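Local coordinates for glucose import ATP-binding protein GlcV (Sulfolobus solfataricus, PDB 1OXU), which couples ATP hydrolysis to glucose uptake as the ATP-binding subunit of the GlcSTUV ABC transporter, at residues G35-S40 with H199-I204; L161-E166 with T193-S198. All blocks are in the same frame, centred on the assembly; numbering follows the deposited sequence.

The two contacts are centred about 11 Å apart and share one mixed sheet, in which strand 33-37 of contact 1 and strand 193-198 of contact 2 run parallel as neighbours. I36 N probably bonds V196 O at 3.0 Å, and I36 O probably takes S198 N at 3.0 Å. The chain runs from strand 193-198 straight into 199-204. The contacts also meet at the nucleotide site, where H199 ND1 lies 2.9 Å from E166 OE1 in a weak hydrogen bond. ADP borders 35-40. The nearest side-chain atoms of E166 and H199 lie about 4 Å and 8 Å from the bound magnesium ion.

Contact 1: G35-S40 with H199-I204. With ADP (adenosine-5'-diphosphate), chain B.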
ATOM      1  N   GLY A  35       4.450  -5.166  -1.405  1.00  9.31           N
ATOM      2  CA  GLY A  35       3.141  -4.546  -1.375  1.00 15.99           C
ATOM      3  C   GLY A  35       2.738  -3.839  -2.655  1.00 15.58           C
ATOM      4  O   GLY A  35       3.570  -3.333  -3.405  1.00 15.61           O
ATOM      5  N   ILE A  36       1.440  -3.822  -2.911  1.00 10.16           N
ATOM      6  CA  ILE A  36       0.910  -3.076  -4.041  1.00  6.65           C
ATOM      7  C   ILE A  36      -0.112  -2.096  -3.504  1.00 16.94           C
ATOM      8  O   ILE A  36      -1.012  -2.475  -2.749  1.00 10.54           O
ATOM      9  CB  ILE A  36       0.283  -4.003  -5.083  1.00 20.21           C
ATOM     10  CG1 ILE A  36       1.388  -4.745  -5.848  1.00 17.38           C
ATOM     11  CG2 ILE A  36      -0.590  -3.195  -6.043  1.00 15.33           C
ATOM     12  CD1 ILE A  36       0.891  -5.632  -6.948  1.00 25.30           C
ATOM     13  N   LEU A  37       0.057  -0.833  -3.877  1.00  8.35           N
ATOM     14  CA  LEU A  37      -0.816   0.244  -3.451  1.00  9.84           C
ATOM     15  C   LEU A  37      -1.529   0.830  -4.665  1.00 14.01           C
ATOM     16  O   LEU A  37      -0.896   1.116  -5.678  1.00 13.87           O
ATOM     17  CB  LEU A  37       0.023   1.331  -2.760  1.00  7.56           C
ATOM     18  CG  LEU A  37      -0.706   2.576  -2.246  1.00 12.28           C
ATOM     19  CD1 LEU A  37      -1.642   2.202  -1.115  1.00 20.81           C
ATOM     20  CD2 LEU A  37       0.293   3.630  -1.777  1.00 15.44           C
ATOM     21  N   GLY A  38      -2.845   1.009  -4.560  1.00 13.18           N
ATOM     22  CA  GLY A  38      -3.630   1.567  -5.650  1.00 12.55           C
ATOM     23  C   GLY A  38      -5.086   1.832  -5.294  1.00 11.29           C
ATOM     24  O   GLY A  38      -5.687   1.104  -4.510  1.00 11.12           O
ATOM     25  N   PRO A  39      -5.672   2.863  -5.895  1.00  9.70           N
ATOM     26  CA  PRO A  39      -7.061   3.229  -5.605  1.00 15.55           C
ATOM     27  C   PRO A  39      -8.025   2.140  -6.052  1.00 12.63           C
ATOM     28  O   PRO A  39      -7.638   1.230  -6.782  1.00 11.59           O
ATOM     29  CB  PRO A  39      -7.286   4.479  -6.467  1.00 23.50           C
ATOM     30  CG  PRO A  39      -5.932   4.946  -6.857  1.00 36.67           C
ATOM     31  CD  PRO A  39      -5.063   3.733  -6.913  1.00 17.20           C
ATOM     32  N   SER A  40      -9.271   2.240  -5.611  1.00 12.62           N
ATOM     33  CA  SER A  40     -10.305   1.295  -6.014  1.00 12.77           C
ATOM     34  C   SER A  40     -10.382   1.198  -7.543  1.00 18.94           C
ATOM     35  O   SER A  40     -10.439   2.219  -8.248  1.00 12.52           O
ATOM     36  CB  SER A  40     -11.656   1.737  -5.438  1.00 13.80           C
ATOM     37  OG  SER A  40     -12.610   0.692  -5.498  1.00 25.85           O
ATOM     38  N   HIS A 199      -5.496  -0.304  -0.722  1.00  1.56           N
ATOM     39  CA  HIS A 199      -5.677   1.092  -1.101  1.00  8.17           C
ATOM     40  C   HIS A 199      -5.200   1.974   0.058  1.00 13.30           C
ATOM     41  O   HIS A 199      -5.260   3.200  -0.020  1.00  7.63           O
ATOM     42  CB  HIS A 199      -7.152   1.376  -1.365  1.00  5.40           C
ATOM     43  CG  HIS A 199      -8.007   1.243  -0.144  1.00 13.49           C
ATOM     44  ND1 HIS A 199      -8.543   0.040   0.260  1.00 49.27           N
ATOM     45  CD2 HIS A 199      -8.390   2.156   0.779  1.00 22.84           C
ATOM     46  CE1 HIS A 199      -9.233   0.219   1.373  1.00 23.91           C
ATOM     47  NE2 HIS A 199      -9.156   1.494   1.709  1.00 11.30           N
ATOM     48  N   ASP A 200      -4.729   1.347   1.133  1.00 15.83           N
ATOM     49  CA  ASP A 200      -4.308   2.087   2.324  1.00  4.18           C
ATOM     50  C   ASP A 200      -2.792   2.131   2.500  1.00  8.66           C
ATOM     51  O   ASP A 200      -2.154   1.114   2.782  1.00  5.52           O
ATOM     52  CB  ASP A 200      -4.953   1.476   3.564  1.00 18.11           C
ATOM     53  CG  ASP A 200      -4.865   2.383   4.768  1.00 21.97           C
ATOM     54  OD1 ASP A 200      -3.904   3.180   4.856  1.00 19.32           O
ATOM     55  OD2 ASP A 200      -5.718   2.373   5.671  1.00 16.88           O
ATOM     56  N   PRO A 201      -2.226   3.329   2.400  1.00 10.83           N
ATOM     57  CA  PRO A 201      -0.768   3.508   2.442  1.00 11.00           C
ATOM     58  C   PRO A 201      -0.179   3.106   3.790  1.00 16.89           C
ATOM     59  O   PRO A 201       1.013   2.826   3.877  1.00 11.59           O
ATOM     60  CB  PRO A 201      -0.589   5.019   2.242  1.00 23.32           C
ATOM     61  CG  PRO A 201      -1.915   5.526   1.761  1.00 23.32           C
ATOM     62  CD  PRO A 201      -2.951   4.606   2.303  1.00 10.88           C
ATOM     63  N   ALA A 202      -1.008   3.111   4.829  1.00 16.63           N
ATOM     64  CA  ALA A 202      -0.567   2.742   6.169  1.00 26.36           C
ATOM     65  C   ALA A 202      -0.188   1.266   6.211  1.00 31.23           C
ATOM     66  O   ALA A 202       0.791   0.884   6.853  1.00  7.16           O
ATOM     67  CB  ALA A 202      -1.657   3.048   7.189  1.00  7.48           C
ATOM     68  N   ASP A 203      -0.969   0.446   5.516  1.00 30.67           N
ATOM     69  CA  ASP A 203      -0.713  -0.987   5.424  1.00 42.80           C
ATOM     70  C   ASP A 203       0.629  -1.271   4.781  1.00 31.22           C
ATOM     71  O   ASP A 203       1.283  -2.266   5.091  1.00 45.16           O
ATOM     72  CB  ASP A 203      -1.791  -1.651   4.580  1.00 37.35           C
ATOM     73  CG  ASP A 203      -3.135  -1.595   5.231  1.00 42.92           C
ATOM     74  OD1 ASP A 203      -3.177  -1.221   6.420  1.00 27.08           O
ATOM     75  OD2 ASP A 203      -4.194  -1.904   4.642  1.00 48.12           O
ATOM     76  N   ILE A 204       1.035  -0.383   3.882  1.00 39.72           N
ATOM     77  CA  ILE A 204       2.256  -0.561   3.110  1.00 21.04           C
ATOM     78  C   ILE A 204       3.534  -0.210   3.854  1.00 34.32           C
ATOM     79  O   ILE A 204       4.495  -0.982   3.850  1.00 27.94           O
ATOM     80  CB  ILE A 204       2.168   0.261   1.817  1.00 69.19           C
ATOM     81  CG1 ILE A 204       1.277  -0.456   0.809  1.00 18.10           C
ATOM     82  CG2 ILE A 204       3.549   0.478   1.228  1.00 16.00           C
ATOM     83  CD1 ILE A 204       1.923  -1.665   0.208  1.00 24.24           C
TER
HETATM   84  PB  ADP B1486      -9.279  -3.274  -7.387  1.00 18.30           P
HETATM   85  O1B ADP B1486      -7.991  -2.561  -7.390  1.00 15.12           O
HETATM   86  O2B ADP B1486      -9.162  -4.557  -6.557  1.00 15.05           O
HETATM   87  O3B ADP B1486     -10.363  -2.377  -6.761  1.00 22.17           O
HETATM   88  PA  ADP B1486     -10.125  -4.926  -9.623  1.00 21.13           P
HETATM   89  O1A ADP B1486      -8.925  -5.766  -9.905  1.00 17.71           O
HETATM   90  O2A ADP B1486     -11.187  -5.688  -8.824  1.00 20.84           O
HETATM   91  O3A ADP B1486      -9.663  -3.537  -8.940  1.00 24.82           O
HETATM   92  O5' ADP B1486     -10.772  -4.455 -11.013  1.00 18.28           O
HETATM   93  C5' ADP B1486     -10.036  -3.747 -11.984  1.00 16.92           C
HETATM   94  C4' ADP B1486     -10.935  -3.436 -13.176  1.00 23.63           C
HETATM   95  O4' ADP B1486     -11.316  -4.643 -13.822  1.00 19.69           O
HETATM   96  C3' ADP B1486     -12.211  -2.750 -12.726  1.00 23.20           C
HETATM   97  O3' ADP B1486     -12.615  -1.851 -13.735  1.00 28.61           O
HETATM   98  C2' ADP B1486     -13.204  -3.886 -12.649  1.00 20.38           C
HETATM   99  O2' ADP B1486     -14.508  -3.435 -12.919  1.00 26.94           O
HETATM  100  C1' ADP B1486     -12.717  -4.812 -13.748  1.00 20.24           C
HETATM  101  N9  ADP B1486     -13.042  -6.204 -13.427  1.00 24.38           N
HETATM  102  C8  ADP B1486     -12.501  -6.979 -12.434  1.00 27.43           C
HETATM  103  N7  ADP B1486     -13.085  -8.197 -12.486  1.00 23.22           N
HETATM  104  C5  ADP B1486     -13.983  -8.206 -13.494  1.00 35.37           C
HETATM  105  C6  ADP B1486     -14.847  -9.181 -13.977  1.00 35.85           C
HETATM  106  N6  ADP B1486     -14.659 -10.464 -13.671  1.00 22.60           N
HETATM  107  N1  ADP B1486     -15.658  -8.866 -15.042  1.00 26.52           N
HETATM  108  C2  ADP B1486     -15.626  -7.614 -15.624  1.00 18.95           C
HETATM  109  N3  ADP B1486     -14.771  -6.654 -15.136  1.00 20.49           N
HETATM  110  C4  ADP B1486     -13.964  -6.951 -14.093  1.00 25.06           C
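L37 carries its CG anti to the backbone N (chi1 179°), and this sends CD1 over the backbone of 199-204. I204 turns CD1 back onto strand 33-37 by the bend of its second torsion (chi2 -73°). The contact lies where this strand of a P-loop NTPase fold enters the Walker A loop. The facing segment has the position of the H-loop of ABC ATPases, and H199 is consistent with its switch histidine.

L37 CD1 sits 3.7 Å from P201 N and 3.8 Å from H199 C. Its nearest partners are main-chain atoms. The sister methyl L37 CD2 meets P201 CB, 4.3 Å away. Deeper along the strand, I204 CD1 comes to 3.5 Å from G35 CA. G35 has no side chain, and the methyl closes directly on the main chain. No conventional hydrogen bond crosses between the two segments.

D200 is the N-cap of helix 201-207. D200 OD1 accepts A202 N at 2.9 Å with an N-H...O angle of 155°. The donor arrives on the anti side of the oxygen, tilted out of the carboxylate plane. D203 OD1 forms a salt bridge with R180 of helix 174-190. The hydroxyl of S198 hydrogen-bonds both D200 N and D203 OD2, so it ties the cap to the first turn.

On the far side of G38 the chain leads to S40, whose carbonyl carbon is 3.7 Å from ADP O3B. K44 NZ hydrogen-bonds G38 O. The same carbonyl oxygen also receives a CA-H...O contact from H199 CA at 3.4 Å.

Contact 2: L161-E166 with T193-S198; sequences LLLLDE and TLLVVS
L162 and L194 lie side by side and point the same way, with L162 CD2 4.0 Å from L194 CD1. L164 comes to the same methyl at a slant. Its CG is anti to the carbonyl carbon (chi1 -79°), and L164 CD2 reaches L194 CD1 at 3.7 Å. L164 CB also rests on V196 CG2. Helices 174-190 and 143-155 cover this face, and M48 of helix 44-52 packs on the other.

That other face carries L161, L163 and D165 against T193, L195 and V197. Here the side chains are angled across one another. L161 CD1 meets T193 CG2 at 3.7 Å, and L163 CD2 meets L195 CB at 3.9 Å. T193 OG1 hydrogen-bonds V2 O, G31 N and the N-terminal nitrogen of M1.

The two strands run parallel, 8° apart, and are joined through helix 174-190 in a beta-alpha-beta unit. The run LLLLDE is the Walker B motif of the P-loop NTPase fold. Nearly straight backbone bonds alternate between the strands, from the one of L162 N to T193 O through that of V197 N to L164 O.

D165 OD1 lies against V197 CG2 at 3.3 Å, while D165 OD2 hydrogen-bonds T45 OG1 in the Walker A segment. E166 ends the ladder: E166 N donates to V197 O at 2.8 Å, with a more bent N-H...O angle of 147°. E166 CG stands 3.5 Å from V197 O and 3.8 Å from S198 CA.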
ATOM      1  N   LEU A 161       4.039 -19.142  -0.452  1.00 10.40           N
ATOM      2  CA  LEU A 161       3.560 -17.790  -0.727  1.00 15.69           C
ATOM      3  C   LEU A 161       2.257 -17.480   0.005  1.00 10.10           C
ATOM      4  O   LEU A 161       1.313 -18.270  -0.017  1.00  8.39           O
ATOM      5  CB  LEU A 161       3.347 -17.625  -2.237  1.00 13.29           C
ATOM      6  CG  LEU A 161       2.668 -16.368  -2.796  1.00 17.74           C
ATOM      7  CD1 LEU A 161       3.456 -15.101  -2.452  1.00  8.71           C
ATOM      8  CD2 LEU A 161       2.496 -16.505  -4.316  1.00  9.71           C
ATOM      9  N   LEU A 162       2.201 -16.324   0.652  1.00  9.41           N
ATOM     10  CA  LEU A 162       0.973 -15.895   1.311  1.00 10.92           C
ATOM     11  C   LEU A 162       0.450 -14.626   0.646  1.00  8.59           C
ATOM     12  O   LEU A 162       1.185 -13.645   0.502  1.00 12.49           O
ATOM     13  CB  LEU A 162       1.204 -15.676   2.804  1.00  4.09           C
ATOM     14  CG  LEU A 162       0.026 -15.144   3.616  1.00 18.32           C
ATOM     15  CD1 LEU A 162      -1.040 -16.220   3.788  1.00  8.21           C
ATOM     16  CD2 LEU A 162       0.509 -14.649   4.964  1.00 11.18           C
ATOM     17  N   LEU A 163      -0.818 -14.648   0.240  1.00  4.76           N
ATOM     18  CA  LEU A 163      -1.443 -13.516  -0.444  1.00  8.28           C
ATOM     19  C   LEU A 163      -2.522 -12.857   0.408  1.00 15.85           C
ATOM     20  O   LEU A 163      -3.451 -13.515   0.869  1.00  8.20           O
ATOM     21  CB  LEU A 163      -2.062 -13.960  -1.780  1.00  5.98           C
ATOM     22  CG  LEU A 163      -1.163 -14.783  -2.701  1.00 22.46           C
ATOM     23  CD1 LEU A 163      -1.952 -15.320  -3.905  1.00 12.31           C
ATOM     24  CD2 LEU A 163       0.058 -13.970  -3.135  1.00 10.99           C
ATOM     25  N   LEU A 164      -2.398 -11.550   0.599  1.00  0.54           N
ATOM     26  CA  LEU A 164      -3.359 -10.788   1.385  1.00 21.97           C
ATOM     27  C   LEU A 164      -3.992  -9.706   0.541  1.00  4.59           C
ATOM     28  O   LEU A 164      -3.313  -8.808   0.060  1.00 10.62           O
ATOM     29  CB  LEU A 164      -2.679 -10.151   2.597  1.00  5.99           C
ATOM     30  CG  LEU A 164      -2.413 -11.055   3.797  1.00 20.90           C
ATOM     31  CD1 LEU A 164      -2.210 -12.492   3.369  1.00 34.15           C
ATOM     32  CD2 LEU A 164      -1.229 -10.547   4.609  1.00 17.92           C
ATOM     33  N   ASP A 165      -5.303  -9.784   0.365  1.00  3.62           N
ATOM     34  CA  ASP A 165      -6.010  -8.777  -0.400  1.00  8.93           C
ATOM     35  C   ASP A 165      -6.854  -7.908   0.520  1.00 11.11           C
ATOM     36  O   ASP A 165      -7.962  -8.285   0.899  1.00  5.28           O
ATOM     37  CB  ASP A 165      -6.885  -9.428  -1.470  1.00 16.35           C
ATOM     38  CG  ASP A 165      -7.501  -8.415  -2.412  1.00 24.21           C
ATOM     39  OD1 ASP A 165      -7.318  -7.195  -2.195  1.00 14.13           O
ATOM     40  OD2 ASP A 165      -8.185  -8.747  -3.399  1.00  7.23           O
ATOM     41  N   GLU A 166      -6.321  -6.743   0.879  1.00  2.30           N
ATOM     42  CA  GLU A 166      -7.030  -5.802   1.750  1.00  6.22           C
ATOM     43  C   GLU A 166      -7.639  -6.495   2.957  1.00  9.89           C
ATOM     44  O   GLU A 166      -8.830  -6.359   3.215  1.00  6.72           O
ATOM     45  CB  GLU A 166      -8.150  -5.113   0.978  1.00 11.02           C
ATOM     46  CG  GLU A 166      -7.672  -4.226  -0.150  1.00 11.99           C
ATOM     47  CD  GLU A 166      -8.754  -3.276  -0.621  1.00 16.92           C
ATOM     48  OE1 GLU A 166      -9.446  -2.690   0.236  1.00 48.64           O
ATOM     49  OE2 GLU A 166      -8.914  -3.117  -1.845  1.00 10.62           O
ATOM     50  N   THR A 193       7.149 -16.006   1.105  1.00  6.03           N
ATOM     51  CA  THR A 193       7.112 -14.821   0.322  1.00  6.71           C
ATOM     52  C   THR A 193       5.781 -14.203   0.593  1.00 12.56           C
ATOM     53  O   THR A 193       4.772 -14.879   0.745  1.00  9.41           O
ATOM     54  CB  THR A 193       7.214 -15.216  -1.152  1.00 17.79           C
ATOM     55  OG1 THR A 193       8.519 -15.741  -1.405  1.00 14.94           O
ATOM     56  CG2 THR A 193       6.996 -13.987  -2.040  1.00  5.07           C
ATOM     57  N   LEU A 194       5.702 -12.879   0.716  1.00  7.59           N
ATOM     58  CA  LEU A 194       4.441 -12.231   1.070  1.00 12.10           C
ATOM     59  C   LEU A 194       4.031 -11.105   0.122  1.00 10.92           C
ATOM     60  O   LEU A 194       4.798 -10.181  -0.160  1.00 11.70           O
ATOM     61  CB  LEU A 194       4.482 -11.716   2.523  1.00  7.96           C
ATOM     62  CG  LEU A 194       3.391 -10.736   2.975  1.00 22.17           C
ATOM     63  CD1 LEU A 194       2.051 -11.427   3.110  1.00 15.92           C
ATOM     64  CD2 LEU A 194       3.771 -10.069   4.293  1.00 11.66           C
ATOM     65  N   LEU A 195       2.806 -11.188  -0.367  1.00  7.28           N
ATOM     66  CA  LEU A 195       2.263 -10.134  -1.211  1.00 12.52           C
ATOM     67  C   LEU A 195       0.980  -9.616  -0.589  1.00 13.14           C
ATOM     68  O   LEU A 195       0.036 -10.368  -0.368  1.00 10.22           O
ATOM     69  CB  LEU A 195       2.003 -10.643  -2.626  1.00 12.37           C
ATOM     70  CG  LEU A 195       1.234  -9.721  -3.583  1.00 18.65           C
ATOM     71  CD1 LEU A 195       1.959  -8.394  -3.795  1.00 10.42           C
ATOM     72  CD2 LEU A 195       1.000 -10.414  -4.919  1.00 35.07           C
ATOM     73  N   VAL A 196       0.961  -8.332  -0.266  1.00  5.62           N
ATOM     74  CA  VAL A 196      -0.236  -7.725   0.281  1.00  6.49           C
ATOM     75  C   VAL A 196      -0.658  -6.573  -0.625  1.00  9.87           C
ATOM     76  O   VAL A 196       0.169  -5.759  -1.029  1.00 11.70           O
ATOM     77  CB  VAL A 196      -0.018  -7.233   1.733  1.00 10.20           C
ATOM     78  CG1 VAL A 196       1.229  -6.379   1.831  1.00 17.24           C
ATOM     79  CG2 VAL A 196      -1.231  -6.463   2.225  1.00 13.54           C
ATOM     80  N   VAL A 197      -1.935  -6.526  -0.981  1.00  6.95           N
ATOM     81  CA  VAL A 197      -2.430  -5.409  -1.790  1.00 10.62           C
ATOM     82  C   VAL A 197      -3.449  -4.595  -1.014  1.00 18.16           C
ATOM     83  O   VAL A 197      -4.250  -5.150  -0.258  1.00 17.71           O
ATOM     84  CB  VAL A 197      -2.977  -5.861  -3.165  1.00 12.25           C
ATOM     85  CG1 VAL A 197      -1.884  -6.583  -3.940  1.00 17.39           C
ATOM     86  CG2 VAL A 197      -4.199  -6.737  -3.014  1.00 13.40           C
ATOM     87  N   SER A 198      -3.395  -3.274  -1.175  1.00 14.31           N
ATOM     88  CA  SER A 198      -4.301  -2.393  -0.461  1.00  7.98           C
ATOM     89  C   SER A 198      -4.421  -1.000  -1.079  1.00  2.98           C
ATOM     90  O   SER A 198      -3.563  -0.565  -1.841  1.00  9.37           O
ATOM     91  CB  SER A 198      -3.828  -2.239   0.988  1.00 10.06           C
ATOM     92  OG  SER A 198      -4.518  -1.175   1.627  1.00 15.18           O
TER
HETATM   93  O   HOH W   1      -6.808  -1.721   2.102  1.00 44.75           O